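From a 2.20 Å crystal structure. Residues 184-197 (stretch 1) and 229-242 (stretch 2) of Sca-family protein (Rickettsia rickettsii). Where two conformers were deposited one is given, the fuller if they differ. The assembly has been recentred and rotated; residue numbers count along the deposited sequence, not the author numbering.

Stretch 1 (184-197) VVKNDAGDELCTLN
Stretch 2, residues 229-242: KLDQADGSMHLSMV

Stretch 1 is a hairpin-like segment: strand 184-186, a turn, then a second strand running through 194-197. Stretch 2 is loop from Lys-229 to Gly-235, bent at Asp-231 (phi/psi -135/30) and Gln-232 (-111/-126), then forms strand 236-242. Strands 194-197 and 236-242 run nearly parallel, at 15°, but their axes stay 11.2 Å apart. They therefore meet through side chains. The two stretches bury 621 Å².

Val-185 (phi/psi -88/113, chi1 t) points toward stretch 2. Val-185 CG1 lies 3.5 Å from Met-237 SD, an apolar contact. Within the hairpin, Val-185 N donates to Cys-194 O at 2.8 Å, and Leu-193 N donates to Val-185 O at 2.8 Å.

Asn-187 (chi1 p, chi2 22°) starts a type I turn ending at Gly-190. Gly-190 N donates to Asn-187 O at 2.8 Å, and Asn-187 N donates to Asp-191 O at 2.8 Å. OD1 of Asn-187 accepts from Asp-191 N at 3.1 Å and, weakly, from Ala-189 N at 3.1 Å. ND2 of Asn-187 donates to Asp-234 O at 2.9 Å, with a nearly straight angle of 166°. One amide thus braces the turn and ties it to stretch 2. Gly-190 has a positive phi, 86°, which favours glycine.

Asp-191 CB rests 3.6 Å from Ala-233 CB, a carbon-to-carbon van der Waals contact. Glu-192 (phi/psi -70/120, chi1 t, chi2 t) supplies the direct backbone link: Ala-233 N donates to Glu-192 O at 3.0 Å. Thr-195 OG1 donates to Glu-192 OE2 at 2.7 Å.

Leu-193 (phi/psi -78/-42, chi1 -104°, chi2 p) marks the corner. The CA of Leu-193 is 4.6 Å from the CA of Ala-233. CB points away, yet the side-chain end comes nearer: CD1 of Leu-193 is 4.1 Å from Ala-233 CB, and CD2 of Leu-193 is 3.8 Å from Met-237 CB. A water O accepts from Gln-232 N at 2.9 Å and donates to Leu-193 O at 2.7 Å and Ala-233 O at 3.0 Å. At Gly-235 (phi/psi 135/-172) an ideal CB would sit 3.6 Å from Leu-193 CD1 and be jammed against the carbonyl O of Asp-234, which by itself calls for glycine.

Cys-194 (chi1 p) places CB 3.7 Å from Leu-230 CD2, while its SG is 3.6 Å from Met-237 SD (Met-237 t, t, p). Leu-196 (m, t) extends the apolar layer: its CD1 is 3.8 Å from Leu-239 CD1 (m, t) and 3.9 Å from Met-241 CE (m, m, t). These buried carbon and sulfur surfaces pack by van der Waals contact.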

ATOM      1  N   VAL A 184      -7.751 -19.516   4.839  1.00 35.84           N
ATOM      2  CA  VAL A 184      -8.147 -20.109   3.559  1.00 35.71           C
ATOM      3  C   VAL A 184      -9.198 -19.161   2.954  1.00 39.51           C
ATOM      4  O   VAL A 184     -10.278 -18.961   3.521  1.00 40.56           O
ATOM      5  CB  VAL A 184      -8.650 -21.577   3.696  1.00 39.40           C
ATOM      6  CG1 VAL A 184      -8.955 -22.174   2.325  1.00 39.68           C
ATOM      7  CG2 VAL A 184      -7.625 -22.447   4.441  1.00 38.55           C
ATOM      8  N   VAL A 185      -8.840 -18.520   1.851  1.00 34.37           N
ATOM      9  CA  VAL A 185      -9.725 -17.576   1.168  1.00 32.55           C
ATOM     10  C   VAL A 185     -10.584 -18.384   0.185  1.00 39.27           C
ATOM     11  O   VAL A 185     -10.057 -18.964  -0.754  1.00 38.59           O
ATOM     12  CB  VAL A 185      -8.929 -16.424   0.516  1.00 32.89           C
ATOM     13  CG1 VAL A 185      -9.846 -15.537  -0.317  1.00 32.97           C
ATOM     14  CG2 VAL A 185      -8.187 -15.595   1.572  1.00 30.72           C
ATOM     15  N   LYS A 186     -11.891 -18.466   0.442  1.00 40.20           N
ATOM     16  CA  LYS A 186     -12.808 -19.264  -0.366  1.00 43.50           C
ATOM     17  C   LYS A 186     -13.836 -18.426  -1.122  1.00 49.88           C
ATOM     18  O   LYS A 186     -14.359 -17.465  -0.562  1.00 49.07           O
ATOM     19  CB  LYS A 186     -13.515 -20.307   0.516  1.00 47.74           C
ATOM     20  CG  LYS A 186     -12.613 -21.440   0.968  1.00 61.77           C
ATOM     21  CD  LYS A 186     -13.363 -22.477   1.789  1.00 73.59           C
ATOM     22  CE  LYS A 186     -12.468 -23.637   2.157  1.00 81.95           C
ATOM     23  NZ  LYS A 186     -13.208 -24.720   2.852  1.00 94.97           N
ATOM     24  N   ASN A 187     -14.156 -18.815  -2.376  1.00 49.01           N
ATOM     25  CA  ASN A 187     -15.191 -18.129  -3.165  1.00 50.44           C
ATOM     26  C   ASN A 187     -16.613 -18.533  -2.747  1.00 58.37           C
ATOM     27  O   ASN A 187     -16.787 -19.372  -1.858  1.00 58.14           O
ATOM     28  CB  ASN A 187     -14.971 -18.277  -4.679  1.00 50.40           C
ATOM     29  CG  ASN A 187     -15.130 -19.654  -5.289  1.00 63.16           C
ATOM     30  OD1 ASN A 187     -15.780 -20.552  -4.753  1.00 53.99           O
ATOM     31  ND2 ASN A 187     -14.563 -19.834  -6.469  1.00 58.55           N
ATOM     32  N   ASP A 188     -17.627 -17.944  -3.408  1.00 59.21           N
ATOM     33  CA  ASP A 188     -19.063 -18.173  -3.162  1.00 61.60           C
ATOM     34  C   ASP A 188     -19.460 -19.654  -3.197  1.00 67.17           C
ATOM     35  O   ASP A 188     -20.295 -20.079  -2.391  1.00 68.79           O
ATOM     36  CB  ASP A 188     -19.921 -17.335  -4.125  1.00 64.91           C
ATOM     37  CG  ASP A 188     -19.742 -15.817  -4.010  1.00 79.50           C
ATOM     38  OD1 ASP A 188     -18.641 -15.367  -3.577  1.00 78.21           O
ATOM     39  OD2 ASP A 188     -20.688 -15.077  -4.370  1.00 88.74           O
ATOM     40  N   ALA A 189     -18.811 -20.448  -4.078  1.00 62.46           N
ATOM     41  CA  ALA A 189     -19.024 -21.893  -4.221  1.00 62.34           C
ATOM     42  C   ALA A 189     -18.281 -22.718  -3.155  1.00 63.15           C
ATOM     43  O   ALA A 189     -18.449 -23.938  -3.104  1.00 64.67           O
ATOM     44  CB  ALA A 189     -18.612 -22.338  -5.618  1.00 63.79           C
ATOM     45  N   GLY A 190     -17.468 -22.056  -2.323  1.00 55.42           N
ATOM     46  CA  GLY A 190     -16.711 -22.709  -1.258  1.00 53.24           C
ATOM     47  C   GLY A 190     -15.372 -23.278  -1.688  1.00 54.00           C
ATOM     48  O   GLY A 190     -14.757 -24.024  -0.924  1.00 52.65           O
ATOM     49  N   ASP A 191     -14.900 -22.926  -2.905  1.00 48.77           N
ATOM     50  CA  ASP A 191     -13.606 -23.382  -3.412  1.00 47.83           C
ATOM     51  C   ASP A 191     -12.521 -22.382  -3.044  1.00 49.33           C
ATOM     52  O   ASP A 191     -12.750 -21.170  -3.074  1.00 48.79           O
ATOM     53  CB  ASP A 191     -13.636 -23.618  -4.923  1.00 50.29           C
ATOM     54  CG  ASP A 191     -14.618 -24.685  -5.367  1.00 60.49           C
ATOM     55  OD1 ASP A 191     -14.459 -25.850  -4.948  1.00 62.64           O
ATOM     56  OD2 ASP A 191     -15.529 -24.358  -6.148  1.00 66.90           O
ATOM     57  N   GLU A 192     -11.348 -22.899  -2.668  1.00 43.58           N
ATOM     58  CA  GLU A 192     -10.202 -22.097  -2.248  1.00 40.69           C
ATOM     59  C   GLU A 192      -9.546 -21.305  -3.404  1.00 41.81           C
ATOM     60  O   GLU A 192      -9.048 -21.898  -4.361  1.00 41.53           O
ATOM     61  CB  GLU A 192      -9.192 -23.010  -1.537  1.00 41.42           C
ATOM     62  CG  GLU A 192      -7.854 -22.374  -1.196  1.00 48.65           C
ATOM     63  CD  GLU A 192      -6.805 -23.342  -0.685  1.00 56.03           C
ATOM     64  OE1 GLU A 192      -7.174 -24.449  -0.227  1.00 51.55           O
ATOM     65  OE2 GLU A 192      -5.606 -22.989  -0.739  1.00 37.73           O
ATOM     66  N   LEU A 193      -9.520 -19.970  -3.275  1.00 36.89           N
ATOM     67  CA  LEU A 193      -8.856 -19.059  -4.208  1.00 36.84           C
ATOM     68  C   LEU A 193      -7.356 -19.117  -3.910  1.00 40.12           C
ATOM     69  O   LEU A 193      -6.545 -19.172  -4.840  1.00 39.98           O
ATOM     70  CB  LEU A 193      -9.368 -17.614  -4.018  1.00 36.34           C
ATOM     71  CG  LEU A 193     -10.343 -17.079  -5.058  1.00 41.98           C
ATOM     72  CD1 LEU A 193     -11.669 -17.712  -4.912  1.00 44.16           C
ATOM     73  CD2 LEU A 193     -10.550 -15.608  -4.890  1.00 43.66           C
ATOM     74  N   CYS A 194      -7.005 -19.140  -2.598  1.00 34.50           N
ATOM     75  CA  CYS A 194      -5.643 -19.206  -2.055  1.00 34.01           C
ATOM     76  C   CYS A 194      -5.734 -19.351  -0.537  1.00 37.32           C
ATOM     77  O   CYS A 194      -6.806 -19.161   0.042  1.00 36.58           O
ATOM     78  CB  CYS A 194      -4.864 -17.944  -2.422  1.00 34.22           C
ATOM     79  SG  CYS A 194      -5.370 -16.492  -1.471  1.00 37.48           S
ATOM     80  N   THR A 195      -4.599 -19.634   0.107  1.00 32.85           N
ATOM     81  CA  THR A 195      -4.466 -19.635   1.551  1.00 31.43           C
ATOM     82  C   THR A 195      -3.384 -18.604   1.842  1.00 33.45           C
ATOM     83  O   THR A 195      -2.358 -18.592   1.163  1.00 33.29           O
ATOM     84  CB  THR A 195      -4.196 -21.033   2.140  1.00 38.69           C
ATOM     85  OG1 THR A 195      -5.224 -21.918   1.701  1.00 37.08           O
ATOM     86  CG2 THR A 195      -4.175 -21.024   3.677  1.00 33.42           C
ATOM     87  N   LEU A 196      -3.648 -17.680   2.780  1.00 28.16           N
ATOM     88  CA  LEU A 196      -2.671 -16.639   3.101  1.00 27.03           C
ATOM     89  C   LEU A 196      -1.899 -17.047   4.342  1.00 31.45           C
ATOM     90  O   LEU A 196      -2.501 -17.497   5.314  1.00 30.25           O
ATOM     91  CB  LEU A 196      -3.351 -15.271   3.319  1.00 26.38           C
ATOM     92  CG  LEU A 196      -4.134 -14.695   2.115  1.00 30.08           C
ATOM     93  CD1 LEU A 196      -5.000 -13.546   2.561  1.00 29.45           C
ATOM     94  CD2 LEU A 196      -3.182 -14.248   1.006  1.00 31.48           C
ATOM     95  N   ASN A 197      -0.564 -16.955   4.278  1.00 27.59           N
ATOM     96  CA  ASN A 197       0.312 -17.273   5.399  1.00 28.05           C
ATOM     97  C   ASN A 197       0.798 -15.983   6.055  1.00 30.70           C
ATOM     98  O   ASN A 197       1.359 -15.138   5.382  1.00 29.45           O
ATOM     99  CB  ASN A 197       1.522 -18.103   4.937  1.00 31.13           C
ATOM    100  CG  ASN A 197       2.384 -18.572   6.078  1.00 52.44           C
ATOM    101  OD1 ASN A 197       1.971 -19.407   6.901  1.00 45.42           O
ATOM    102  ND2 ASN A 197       3.565 -17.968   6.209  1.00 49.34           N
ATOM    103  N   LYS A 229       0.764 -14.831  -8.658  1.00 34.18           N
ATOM    104  CA  LYS A 229      -0.055 -15.508  -9.652  1.00 36.11           C
ATOM    105  C   LYS A 229      -0.826 -16.640  -8.979  1.00 42.65           C
ATOM    106  O   LYS A 229      -0.263 -17.413  -8.204  1.00 41.42           O
ATOM    107  CB  LYS A 229       0.801 -15.998 -10.830  1.00 40.13           C
ATOM    108  CG  LYS A 229       1.234 -14.822 -11.714  1.00 52.67           C
ATOM    109  CD  LYS A 229       1.910 -15.251 -12.998  1.00 67.07           C
ATOM    110  CE  LYS A 229       2.402 -14.062 -13.790  1.00 83.31           C
ATOM    111  NZ  LYS A 229       3.631 -13.479 -13.187  1.00 96.15           N
ATOM    112  N   LEU A 230      -2.133 -16.684  -9.208  1.00 40.91           N
ATOM    113  CA  LEU A 230      -2.980 -17.691  -8.581  1.00 41.48           C
ATOM    114  C   LEU A 230      -3.417 -18.710  -9.616  1.00 49.14           C
ATOM    115  O   LEU A 230      -3.644 -18.353 -10.778  1.00 49.99           O
ATOM    116  CB  LEU A 230      -4.171 -17.028  -7.866  1.00 40.64           C
ATOM    117  CG  LEU A 230      -3.797 -16.153  -6.648  1.00 43.30           C
ATOM    118  CD1 LEU A 230      -3.458 -14.709  -7.087  1.00 42.36           C
ATOM    119  CD2 LEU A 230      -4.903 -16.123  -5.642  1.00 42.76           C
ATOM    120  N   ASP A 231      -3.461 -19.987  -9.213  1.00 46.94           N
ATOM    121  CA  ASP A 231      -3.825 -21.095 -10.094  1.00 48.63           C
ATOM    122  C   ASP A 231      -4.818 -22.054  -9.419  1.00 52.76           C
ATOM    123  O   ASP A 231      -4.806 -23.249  -9.703  1.00 55.02           O
ATOM    124  CB  ASP A 231      -2.551 -21.834 -10.575  1.00 51.93           C
ATOM    125  CG  ASP A 231      -1.673 -22.484  -9.495  1.00 69.57           C
ATOM    126  OD1 ASP A 231      -1.939 -22.265  -8.283  1.00 70.93           O
ATOM    127  OD2 ASP A 231      -0.706 -23.187  -9.861  1.00 79.25           O
ATOM    128  N   GLN A 232      -5.671 -21.539  -8.517  1.00 46.74           N
ATOM    129  CA  GLN A 232      -6.647 -22.386  -7.826  1.00 45.63           C
ATOM    130  C   GLN A 232      -8.081 -22.060  -8.300  1.00 46.87           C
ATOM    131  O   GLN A 232      -8.307 -22.107  -9.506  1.00 47.12           O
ATOM    132  CB  GLN A 232      -6.449 -22.332  -6.306  1.00 45.06           C
ATOM    133  CG  GLN A 232      -5.114 -22.936  -5.879  1.00 48.06           C
ATOM    134  CD  GLN A 232      -4.738 -22.513  -4.490  1.00 61.23           C
ATOM    135  OE1 GLN A 232      -5.206 -23.069  -3.496  1.00 51.29           O
ATOM    136  NE2 GLN A 232      -3.913 -21.484  -4.391  1.00 61.83           N
ATOM    137  N   ALA A 233      -9.036 -21.749  -7.403  1.00 41.51           N
ATOM    138  CA  ALA A 233     -10.412 -21.417  -7.807  1.00 41.77           C
ATOM    139  C   ALA A 233     -10.502 -20.066  -8.514  1.00 42.89           C
ATOM    140  O   ALA A 233      -9.640 -19.201  -8.343  1.00 40.05           O
ATOM    141  CB  ALA A 233     -11.337 -21.413  -6.604  1.00 42.46           C
ATOM    142  N   ASP A 234     -11.558 -19.906  -9.310  1.00 39.64           N
ATOM    143  CA  ASP A 234     -11.873 -18.696 -10.061  1.00 38.35           C
ATOM    144  C   ASP A 234     -12.417 -17.617  -9.127  1.00 41.19           C
ATOM    145  O   ASP A 234     -12.980 -17.944  -8.075  1.00 41.51           O
ATOM    146  CB  ASP A 234     -12.946 -19.007 -11.124  1.00 41.47           C
ATOM    147  CG  ASP A 234     -12.510 -19.864 -12.310  1.00 49.28           C
ATOM    148  OD1 ASP A 234     -11.306 -20.195 -12.402  1.00 49.53           O
ATOM    149  OD2 ASP A 234     -13.366 -20.168 -13.161  1.00 56.64           O
ATOM    150  N   GLY A 235     -12.277 -16.355  -9.528  1.00 35.39           N
ATOM    151  CA  GLY A 235     -12.830 -15.237  -8.782  1.00 34.47           C
ATOM    152  C   GLY A 235     -11.938 -14.030  -8.580  1.00 37.72           C
ATOM    153  O   GLY A 235     -10.858 -13.921  -9.162  1.00 36.84           O
ATOM    154  N   SER A 236     -12.421 -13.106  -7.749  1.00 33.68           N
ATOM    155  CA  SER A 236     -11.756 -11.863  -7.368  1.00 31.47           C
ATOM    156  C   SER A 236     -11.556 -11.875  -5.867  1.00 34.16           C
ATOM    157  O   SER A 236     -12.288 -12.557  -5.141  1.00 33.10           O
ATOM    158  CB  SER A 236     -12.608 -10.659  -7.757  1.00 33.60           C
ATOM    159  OG  SER A 236     -12.881 -10.671  -9.146  1.00 43.96           O
ATOM    160  N   MET A 237     -10.581 -11.103  -5.398  1.00 30.84           N
ATOM    161  CA  MET A 237     -10.231 -11.041  -3.990  1.00 30.06           C
ATOM    162  C   MET A 237      -9.598  -9.694  -3.677  1.00 31.25           C
ATOM    163  O   MET A 237      -8.721  -9.245  -4.407  1.00 29.98           O
ATOM    164  CB  MET A 237      -9.275 -12.216  -3.695  1.00 33.05           C
ATOM    165  CG  MET A 237      -8.636 -12.222  -2.331  1.00 36.60           C
ATOM    166  SD  MET A 237      -7.519 -13.647  -2.137  1.00 41.10           S
ATOM    167  CE  MET A 237      -6.166 -13.170  -3.149  1.00 37.51           C
ATOM    168  N   HIS A 238     -10.043  -9.048  -2.599  1.00 27.62           N
ATOM    169  CA  HIS A 238      -9.450  -7.781  -2.157  1.00 25.77           C
ATOM    170  C   HIS A 238      -9.054  -7.937  -0.706  1.00 28.69           C
ATOM    171  O   HIS A 238      -9.825  -8.450   0.095  1.00 28.71           O
ATOM    172  CB  HIS A 238     -10.395  -6.589  -2.355  1.00 26.08           C
ATOM    173  CG  HIS A 238     -10.818  -6.423  -3.779  1.00 29.33           C
ATOM    174  ND1 HIS A 238     -10.079  -5.662  -4.667  1.00 29.69           N
ATOM    175  CD2 HIS A 238     -11.883  -6.945  -4.427  1.00 30.19           C
ATOM    176  CE1 HIS A 238     -10.719  -5.744  -5.816  1.00 29.07           C
ATOM    177  NE2 HIS A 238     -11.809  -6.510  -5.716  1.00 30.16           N
ATOM    178  N   LEU A 239      -7.823  -7.546  -0.392  1.00 24.07           N
ATOM    179  CA  LEU A 239      -7.254  -7.699   0.933  1.00 23.17           C
ATOM    180  C   LEU A 239      -6.856  -6.385   1.504  1.00 27.12           C
ATOM    181  O   LEU A 239      -6.277  -5.560   0.801  1.00 25.88           O
ATOM    182  CB  LEU A 239      -6.013  -8.602   0.869  1.00 23.28           C
ATOM    183  CG  LEU A 239      -6.184  -9.993   0.215  1.00 27.00           C
ATOM    184  CD1 LEU A 239      -4.830 -10.678   0.107  1.00 26.26           C
ATOM    185  CD2 LEU A 239      -7.192 -10.859   1.006  1.00 26.08           C
ATOM    186  N   SER A 240      -7.166  -6.166   2.795  0.63 23.91           N
ATOM    187  CA  SER A 240      -6.806  -4.947   3.534  0.63 22.70           C
ATOM    188  C   SER A 240      -6.153  -5.380   4.825  0.63 24.80           C
ATOM    189  O   SER A 240      -6.842  -5.838   5.722  0.63 25.27           O
ATOM    190  CB  SER A 240      -8.036  -4.086   3.821  0.63 24.31           C
ATOM    191  OG  SER A 240      -8.562  -3.501   2.641  0.63 31.98           O
ATOM    192  N   MET A 241      -4.823  -5.273   4.904  1.00 21.62           N
ATOM    193  CA  MET A 241      -4.036  -5.683   6.062  1.00 21.52           C
ATOM    194  C   MET A 241      -3.572  -4.468   6.839  1.00 24.57           C
ATOM    195  O   MET A 241      -2.855  -3.617   6.312  1.00 22.79           O
ATOM    196  CB  MET A 241      -2.865  -6.608   5.629  1.00 23.45           C
ATOM    197  CG  MET A 241      -3.329  -7.853   4.834  1.00 26.79           C
ATOM    198  SD  MET A 241      -4.439  -8.972   5.760  1.00 30.99           S
ATOM    199  CE  MET A 241      -4.694 -10.250   4.551  1.00 28.63           C
ATOM    200  N   VAL A 242      -4.031  -4.367   8.083  1.00 22.64           N
ATOM    201  CA  VAL A 242      -3.743  -3.218   8.937  1.00 22.66           C
ATOM    202  C   VAL A 242      -2.237  -3.130   9.316  1.00 26.08           C
ATOM    203  O   VAL A 242      -1.546  -4.149   9.479  1.00 25.72           O
ATOM    204  CB  VAL A 242      -4.697  -3.178  10.173  1.00 26.38           C
ATOM    205  CG1 VAL A 242      -4.327  -4.247  11.220  1.00 26.19           C
ATOM    206  CG2 VAL A 242      -4.741  -1.781  10.799  1.00 25.71           C
TER
HETATM  207  O   HOH W   1      -6.776 -18.985  -7.561  1.00 30.28           O